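Local structure of hypothetical protein lpg0944 (Legionella pneumophila subsp. pneumophila str. Philadelphia 1, 4RXV) at residues S50-S55 with S88-D93; L69-K72 with E76-K79; Q83-S88 with A106-G111. The protein is of unknown function but carries an N-terminal RavJ-type domain of the papain-like (CA) peptidase clan and is probably a Legionella effector. All coordinates share one frame; numbering follows the deposited sequence. Where two conformers were deposited one is given.

Contact 1 (S50-S55 with S88-D93); sequences STNSLS and SSFKID
The ring of Phe90 carries Leu54 over one face. Leu54 CB sits 3.7 Å from the centroid of the Phe90 ring and 9° off its normal, a CH-pi contact. From there the leucine runs back along the phenylalanine, and its CD1 reaches Phe90 CD1 at 3.8 Å. The far end of the ring meets Asn52 and Ser55 obliquely. Asn52 CG approaches Phe90 CE1 to 3.6 Å, with the amide turned 49° from the ring plane. The backbone N of Ser55 lies 3.6 Å from Phe90 CE2. Phe90 reaches this turn because its CG is anti to the backbone N (chi1 -170°).

No hydrogen bond crosses the contact. The amide oxygen and the carbonyl of Asn52 are used within the turn. Asn52 OD1 takes the N-H of Leu54 at 3.0 Å, on a lone pair in the carbonyl plane. Asn52 O accepts from both Ser55 N and Ser55 OG. Phe60 adds an edge-to-face ring contact to Phe90, and Val97 of strand 95-100 also packs on it.

The arrangement is an Asx turn leading into a 3-10 segment and packed on an aromatic residue. Across from it, Ser88 OG and Phe90 N form an ST turn just before strand 91-92.

Contact 2 (L69-K72 with E76-K79); sequences LTPK and EYIK
Glu76 and Tyr77 of helix 74-84 hold Pro71 between them. Glu76 can be followed outward from the helix. Its CB touches Pro71 CB at 3.9 Å. CG lies anti to the carbonyl carbon (chi1 -74°), and the chain is extended beyond it, which carries the carboxylate along the proline to the next peptide. There OE1 of Glu76 rests 3.7 Å from Pro71 CA. OE2 of Glu76 accepts the backbone N-H of Lys72 at 3.3 Å. This bond is long, and its N-H...O angle is 149°. The donor comes from above the carboxylate, 47° out of its plane. The same OE2 also accepts from Ser73 OG, so two donors share one oxygen.

Tyr77 crosses the proline at about a right angle. Pro71 CB lies over one face of the Tyr77 ring, offset toward the rim, and comes within 3.6 Å of Tyr77 CZ. Pro71 CG is 3.8 Å from Tyr77 CE1. Tyr77 OH lies 2.8 Å from Pro71 O, but a bond there would be weak and is not settled. Tyr107 of helix 105-114 also packs on Pro71.

The contact therefore combines CH-pi packing with a carboxylate oxygen that accepts from Lys72 N and Ser73 OG just ahead of the helix. The Lys72 N-H and the Ser73 hydroxyl would be expected to stabilise the negative charge of Glu76.

Contact 3 (Q83-S88 with A106-G111); sequences QRNKKS and AYHSAG
The end of helix 74-84 meets helix 105-114 through a histidine-asparagine hydrogen bond. His108 NE2 donates to Asn85 OD1 at 2.9 Å. The bond is nearly straight, with an N-H...O angle of 171°. Asn85 OD1 lies at the edge of the imidazole, in the ring plane. The acceptor is used differently. The donor sits above the amide, 47° out of the carbonyl plane and not on a lone pair. The amide and ring planes are 52° apart.

A first torsion near 180° swings the His108 ring out from its helix toward Asn85. Arg84 CB also meets the ring edge, 3.9 Å from His108 CD2. The arginine chain then bends at chi2 and leads away, and its guanidinium group makes a cation-pi contact with Phe80.

Both polar side chains have further partners: Tyr18 OH bonds His108 ND1, so both imidazole nitrogens are engaged and the ring's rotation is fixed, while Glu16 accepts from Asn85 ND2 and Arg98 of strand 95-100 also donates to Asn85 OD1. His108 also packs on Phe80 and Ala81 of helix 74-84, and elsewhere on its own helix Tyr107 and Ala110 pack against strand 136-146.

All three contacts lie in the RavJ peptidase domain. Contacts 2 and 3 both use helix 74-84, one near its start and the other at its end. Their centres are 11 Å apart, and they touch: Leu69 O probably bonds Tyr107 OH, and Tyr77 packs on Gly111. Contact 1 is more remote, with its centre about 17 Å from that of contact 3 and 25 Å from that of contact 2. It shares Ser88 with contact 3. Along the chain, contact 2 is nested inside the loop closed by contact 1 and precedes contact 3, while contacts 1 and 3 cross. Helix 74-84 thus packs on helix 105-114, and the chain after it runs out to strand 91-92, beside the earlier 50-55 turn.

Contact 1 (S50-S55 with S88-D93)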
loop_
_atom_site.group_PDB
_atom_site.type_symbol
_atom_site.label_atom_id
_atom_site.label_comp_id
_atom_site.label_asym_id
_atom_site.label_seq_id
_atom_site.Cartn_x
_atom_site.Cartn_y
_atom_site.Cartn_z
ATOM N N SER A 50 20.466 -5.669 1.894
ATOM C CA SER A 50 21.041 -4.430 2.423
ATOM C C SER A 50 22.513 -4.287 2.111
ATOM O O SER A 50 22.993 -3.165 1.908
ATOM C CB SER A 50 20.821 -4.332 3.934
ATOM O OG SER A 50 21.461 -5.394 4.624
ATOM N N THR A 51 23.220 -5.416 2.052
ATOM C CA THR A 51 24.658 -5.417 1.814
ATOM C C THR A 51 25.034 -5.942 0.435
ATOM O O THR A 51 26.209 -6.098 0.155
ATOM C CB THR A 51 25.384 -6.261 2.866
ATOM O OG1 THR A 51 24.798 -7.575 2.899
ATOM C CG2 THR A 51 25.265 -5.597 4.225
ATOM N N ASN A 52 24.050 -6.199 -0.422
ATOM C CA ASN A 52 24.314 -6.571 -1.809
ATOM C C ASN A 52 24.649 -5.296 -2.558
ATOM O O ASN A 52 23.955 -4.303 -2.406
ATOM C CB ASN A 52 23.067 -7.243 -2.404
ATOM C CG ASN A 52 23.313 -7.848 -3.771
ATOM O OD1 ASN A 52 23.781 -7.175 -4.690
ATOM N ND2 ASN A 52 22.976 -9.126 -3.918
ATOM N N SER A 53 25.704 -5.313 -3.357
ATOM C CA SER A 53 26.124 -4.107 -4.073
ATOM C C SER A 53 25.007 -3.497 -4.928
ATOM O O SER A 53 24.942 -2.277 -5.112
ATOM C CB SER A 53 27.370 -4.385 -4.926
ATOM O OG SER A 53 27.092 -5.280 -5.996
ATOM N N LEU A 54 24.101 -4.325 -5.426
ATOM C CA LEU A 54 23.060 -3.816 -6.321
ATOM C C LEU A 54 22.021 -2.962 -5.607
ATOM O O LEU A 54 21.317 -2.181 -6.249
ATOM C CB LEU A 54 22.377 -4.958 -7.066
ATOM C CG LEU A 54 23.286 -5.685 -8.053
ATOM C CD1 LEU A 54 22.605 -6.914 -8.603
ATOM C CD2 LEU A 54 23.731 -4.762 -9.191
ATOM N N SER A 55 21.924 -3.092 -4.291
ATOM C CA SER A 55 20.997 -2.254 -3.530
ATOM C C SER A 55 21.417 -0.790 -3.495
ATOM O O SER A 55 20.636 0.082 -3.105
ATOM C CB SER A 55 20.857 -2.762 -2.099
ATOM O OG SER A 55 22.041 -2.547 -1.373
ATOM N N SER A 88 14.250 -6.681 -12.614
ATOM C CA SER A 88 15.567 -6.461 -13.162
ATOM C C SER A 88 16.406 -7.676 -12.860
ATOM O O SER A 88 15.901 -8.699 -12.390
ATOM C CB SER A 88 16.217 -5.228 -12.541
ATOM O OG SER A 88 16.684 -5.516 -11.237
ATOM N N SER A 89 17.695 -7.550 -13.142
ATOM C CA SER A 89 18.659 -8.601 -12.879
ATOM C C SER A 89 18.841 -8.877 -11.385
ATOM O O SER A 89 19.273 -9.963 -11.003
ATOM C CB SER A 89 20.004 -8.204 -13.479
ATOM O OG SER A 89 19.818 -7.598 -14.750
ATOM N N PHE A 90 18.512 -7.903 -10.542
ATOM C CA PHE A 90 18.713 -8.040 -9.108
ATOM C C PHE A 90 17.691 -9.030 -8.544
ATOM O O PHE A 90 16.476 -8.769 -8.571
ATOM C CB PHE A 90 18.572 -6.660 -8.448
ATOM C CG PHE A 90 18.986 -6.592 -6.994
ATOM C CD1 PHE A 90 19.594 -7.640 -6.326
ATOM C CD2 PHE A 90 18.756 -5.426 -6.296
ATOM C CE1 PHE A 90 19.959 -7.507 -4.977
ATOM C CE2 PHE A 90 19.109 -5.300 -4.975
ATOM C CZ PHE A 90 19.708 -6.335 -4.310
ATOM N N LYS A 91 18.186 -10.173 -8.074
ATOM C CA LYS A 91 17.381 -11.221 -7.433
ATOM C C LYS A 91 17.947 -11.617 -6.071
ATOM O O LYS A 91 19.165 -11.550 -5.859
ATOM C CB LYS A 91 17.381 -12.498 -8.263
ATOM C CG LYS A 91 17.089 -12.340 -9.717
ATOM C CD LYS A 91 17.351 -13.677 -10.383
ATOM C CE LYS A 91 18.323 -13.621 -11.542
ATOM N NZ LYS A 91 19.502 -14.471 -11.243
ATOM N N ILE A 92 17.067 -12.067 -5.181
ATOM C CA ILE A 92 17.401 -12.636 -3.886
ATOM C C ILE A 92 16.612 -13.945 -3.768
ATOM O O ILE A 92 15.405 -13.992 -4.036
ATOM C CB ILE A 92 17.047 -11.668 -2.735
ATOM C CG1 ILE A 92 17.911 -10.408 -2.829
ATOM C CG2 ILE A 92 17.184 -12.345 -1.357
ATOM C CD1 ILE A 92 17.508 -9.319 -1.874
ATOM N N ASP A 93 17.307 -15.013 -3.388
ATOM C CA ASP A 93 16.715 -16.347 -3.327
ATOM C C ASP A 93 15.946 -16.674 -4.611
ATOM O O ASP A 93 14.860 -17.263 -4.577
ATOM C CB ASP A 93 15.806 -16.479 -2.103
ATOM C CG ASP A 93 16.565 -16.345 -0.796
ATOM O OD1 ASP A 93 17.765 -16.691 -0.767
ATOM O OD2 ASP A 93 15.961 -15.897 0.201
#

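Contact 2 (L69-K72 with E76-K79)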
loop_
_atom_site.group_PDB
_atom_site.type_symbol
_atom_site.label_atom_id
_atom_site.label_comp_id
_atom_site.label_asym_id
_atom_site.label_seq_id
_atom_site.Cartn_x
_atom_site.Cartn_y
_atom_site.Cartn_z
ATOM N N LEU A 69 7.348 12.080 -0.903
ATOM C CA LEU A 69 6.606 11.929 -2.145
ATOM C C LEU A 69 5.139 12.002 -1.814
ATOM O O LEU A 69 4.672 11.263 -0.938
ATOM C CB LEU A 69 6.925 10.584 -2.774
ATOM C CG LEU A 69 6.131 10.252 -4.021
ATOM C CD1 LEU A 69 6.437 11.253 -5.118
ATOM C CD2 LEU A 69 6.435 8.811 -4.430
ATOM N N THR A 70 4.433 12.869 -2.532
ATOM C CA THR A 70 3.031 13.134 -2.281
ATOM C C THR A 70 2.295 13.139 -3.616
ATOM O O THR A 70 2.070 14.202 -4.212
ATOM C CB THR A 70 2.863 14.484 -1.594
ATOM O OG1 THR A 70 3.364 15.531 -2.446
ATOM C CG2 THR A 70 3.635 14.501 -0.273
ATOM N N PRO A 71 1.937 11.950 -4.106
ATOM C CA PRO A 71 1.304 11.959 -5.423
ATOM C C PRO A 71 -0.110 12.522 -5.329
ATOM O O PRO A 71 -0.853 12.269 -4.385
ATOM C CB PRO A 71 1.304 10.474 -5.826
ATOM C CG PRO A 71 2.298 9.810 -4.887
ATOM C CD PRO A 71 2.167 10.578 -3.622
ATOM N N LYS A 72 -0.481 13.304 -6.322
ATOM C CA LYS A 72 -1.753 14.002 -6.245
ATOM C C LYS A 72 -2.680 13.652 -7.393
ATOM O O LYS A 72 -3.706 14.285 -7.518
ATOM C CB LYS A 72 -1.558 15.522 -6.132
ATOM C CG LYS A 72 -0.771 15.917 -4.879
ATOM C CD LYS A 72 -0.637 17.415 -4.697
ATOM C CE LYS A 72 0.278 17.746 -3.519
ATOM N NZ LYS A 72 -0.421 17.642 -2.206
ATOM N N GLU A 76 -0.319 8.878 -11.267
ATOM C CA GLU A 76 0.931 8.710 -10.523
ATOM C C GLU A 76 0.933 7.445 -9.673
ATOM O O GLU A 76 1.951 6.781 -9.570
ATOM C CB GLU A 76 1.199 9.911 -9.641
ATOM C CG GLU A 76 1.651 11.142 -10.392
ATOM C CD GLU A 76 1.607 12.316 -9.472
ATOM O OE1 GLU A 76 2.623 12.561 -8.790
ATOM O OE2 GLU A 76 0.552 12.979 -9.409
ATOM N N TYR A 77 -0.197 7.128 -9.063
ATOM C CA TYR A 77 -0.281 5.907 -8.262
ATOM C C TYR A 77 -0.177 4.663 -9.144
ATOM O O TYR A 77 0.503 3.703 -8.784
ATOM C CB TYR A 77 -1.556 5.888 -7.440
ATOM C CG TYR A 77 -1.552 6.923 -6.339
ATOM C CD1 TYR A 77 -0.778 6.742 -5.206
ATOM C CD2 TYR A 77 -2.300 8.085 -6.437
ATOM C CE1 TYR A 77 -0.733 7.681 -4.197
ATOM C CE2 TYR A 77 -2.269 9.044 -5.428
ATOM C CZ TYR A 77 -1.480 8.829 -4.308
ATOM O OH TYR A 77 -1.385 9.740 -3.283
ATOM N N ILE A 78 -0.830 4.684 -10.299
ATOM C CA ILE A 78 -0.734 3.566 -11.234
ATOM C C ILE A 78 0.721 3.380 -11.694
ATOM O O ILE A 78 1.248 2.258 -11.712
ATOM C CB ILE A 78 -1.718 3.762 -12.398
ATOM C CG1 ILE A 78 -3.163 3.746 -11.851
ATOM C CG2 ILE A 78 -1.500 2.724 -13.480
ATOM C CD1 ILE A 78 -4.240 3.981 -12.903
ATOM N N LYS A 79 1.393 4.474 -12.023
ATOM C CA LYS A 79 2.788 4.396 -12.432
ATOM C C LYS A 79 3.680 3.873 -11.319
ATOM O O LYS A 79 4.625 3.148 -11.588
ATOM C CB LYS A 79 3.278 5.752 -12.920
ATOM C CG LYS A 79 2.929 6.035 -14.369
ATOM C CD LYS A 79 3.611 7.295 -14.864
ATOM C CE LYS A 79 2.916 8.518 -14.310
ATOM N NZ LYS A 79 3.778 9.711 -14.346
#

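Contact 3 (Q83-S88 with A106-G111)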
loop_
_atom_site.group_PDB
_atom_site.type_symbol
_atom_site.label_atom_id
_atom_site.label_comp_id
_atom_site.label_asym_id
_atom_site.label_seq_id
_atom_site.Cartn_x
_atom_site.Cartn_y
_atom_site.Cartn_z
ATOM N N GLN A 83 6.132 0.744 -11.877
ATOM C CA GLN A 83 7.576 0.873 -11.761
ATOM C C GLN A 83 8.144 -0.065 -10.714
ATOM O O GLN A 83 9.205 -0.655 -10.922
ATOM C CB GLN A 83 7.932 2.296 -11.396
ATOM C CG GLN A 83 7.730 3.270 -12.525
ATOM C CD GLN A 83 8.490 2.866 -13.783
ATOM O OE1 GLN A 83 7.903 2.716 -14.862
ATOM N NE2 GLN A 83 9.798 2.670 -13.647
ATOM N N ARG A 84 7.438 -0.238 -9.603
ATOM C CA ARG A 84 7.942 -1.112 -8.555
ATOM C C ARG A 84 7.837 -2.576 -8.923
ATOM O O ARG A 84 8.514 -3.389 -8.316
ATOM C CB ARG A 84 7.176 -0.893 -7.247
ATOM C CG ARG A 84 7.187 0.488 -6.635
ATOM C CD ARG A 84 8.552 0.928 -6.316
ATOM N NE ARG A 84 8.685 2.327 -5.850
ATOM C CZ ARG A 84 8.494 3.407 -6.605
ATOM N NH1 ARG A 84 8.013 3.304 -7.839
ATOM N NH2 ARG A 84 8.757 4.612 -6.105
ATOM N N ASN A 85 7.008 -2.924 -9.907
ATOM C CA ASN A 85 6.839 -4.313 -10.349
ATOM C C ASN A 85 7.755 -4.701 -11.500
ATOM O O ASN A 85 7.725 -5.834 -11.971
ATOM C CB ASN A 85 5.395 -4.586 -10.753
ATOM C CG ASN A 85 4.494 -4.836 -9.560
ATOM O OD1 ASN A 85 4.901 -4.761 -8.395
ATOM N ND2 ASN A 85 3.254 -5.152 -9.852
ATOM N N LYS A 86 8.588 -3.788 -11.962
ATOM C CA LYS A 86 9.570 -4.144 -12.968
ATOM C C LYS A 86 10.616 -5.109 -12.393
ATOM O O LYS A 86 11.135 -4.912 -11.293
ATOM C CB LYS A 86 10.220 -2.888 -13.541
ATOM C CG LYS A 86 9.226 -2.069 -14.338
ATOM C CD LYS A 86 9.869 -0.892 -15.057
ATOM C CE LYS A 86 8.826 -0.077 -15.828
ATOM N NZ LYS A 86 8.034 -0.893 -16.793
ATOM N N LYS A 87 10.896 -6.176 -13.136
ATOM C CA LYS A 87 11.898 -7.141 -12.721
ATOM C C LYS A 87 13.204 -6.825 -13.405
ATOM O O LYS A 87 13.270 -6.704 -14.610
ATOM C CB LYS A 87 11.471 -8.567 -13.053
ATOM C CG LYS A 87 10.229 -9.004 -12.306
ATOM C CD LYS A 87 9.827 -10.401 -12.719
ATOM C CE LYS A 87 8.496 -10.799 -12.101
ATOM N NZ LYS A 87 8.118 -12.181 -12.494
ATOM N N SER A 88 14.250 -6.681 -12.614
ATOM C CA SER A 88 15.567 -6.461 -13.162
ATOM C C SER A 88 16.406 -7.676 -12.860
ATOM O O SER A 88 15.901 -8.699 -12.390
ATOM C CB SER A 88 16.217 -5.228 -12.541
ATOM O OG SER A 88 16.684 -5.516 -11.237
ATOM N N ALA A 106 2.089 2.077 0.458
ATOM C CA ALA A 106 0.660 2.189 0.229
ATOM C C ALA A 106 0.338 2.724 -1.168
ATOM O O ALA A 106 -0.730 2.429 -1.693
ATOM C CB ALA A 106 0.019 3.047 1.285
ATOM N N TYR A 107 1.232 3.499 -1.769
ATOM C CA TYR A 107 1.000 4.078 -3.074
ATOM C C TYR A 107 0.852 2.972 -4.120
ATOM O O TYR A 107 0.128 3.151 -5.090
ATOM C CB TYR A 107 2.139 5.001 -3.453
ATOM C CG TYR A 107 2.403 6.177 -2.524
ATOM C CD1 TYR A 107 1.556 6.540 -1.492
ATOM C CD2 TYR A 107 3.570 6.907 -2.680
ATOM C CE1 TYR A 107 1.848 7.608 -0.663
ATOM C CE2 TYR A 107 3.861 7.971 -1.858
ATOM C CZ TYR A 107 3.000 8.299 -0.846
ATOM O OH TYR A 107 3.267 9.365 -0.014
ATOM N N HIS A 108 1.559 1.856 -3.931
ATOM C CA HIS A 108 1.462 0.734 -4.863
ATOM C C HIS A 108 0.026 0.239 -4.911
ATOM O O HIS A 108 -0.558 0.076 -5.977
ATOM C CB HIS A 108 2.404 -0.363 -4.396
ATOM C CG HIS A 108 2.562 -1.497 -5.348
ATOM N ND1 HIS A 108 1.545 -2.375 -5.656
ATOM C CD2 HIS A 108 3.656 -1.902 -6.030
ATOM C CE1 HIS A 108 2.015 -3.257 -6.514
ATOM N NE2 HIS A 108 3.292 -2.997 -6.750
ATOM N N SER A 109 -0.541 -0.036 -3.749
ATOM C CA SER A 109 -1.928 -0.519 -3.679
ATOM C C SER A 109 -2.926 0.514 -4.160
ATOM O O SER A 109 -3.921 0.131 -4.791
ATOM C CB SER A 109 -2.294 -0.963 -2.267
ATOM O OG SER A 109 -1.504 -2.039 -1.834
ATOM N N ALA A 110 -2.699 1.797 -3.904
ATOM C CA ALA A 110 -3.566 2.819 -4.472
ATOM C C ALA A 110 -3.601 2.693 -5.995
ATOM O O ALA A 110 -4.676 2.775 -6.596
ATOM C CB ALA A 110 -3.132 4.202 -4.043
ATOM N N GLY A 111 -2.446 2.462 -6.626
ATOM C CA GLY A 111 -2.408 2.264 -8.066
ATOM C C GLY A 111 -3.162 1.038 -8.519
ATOM O O GLY A 111 -3.938 1.106 -9.476
#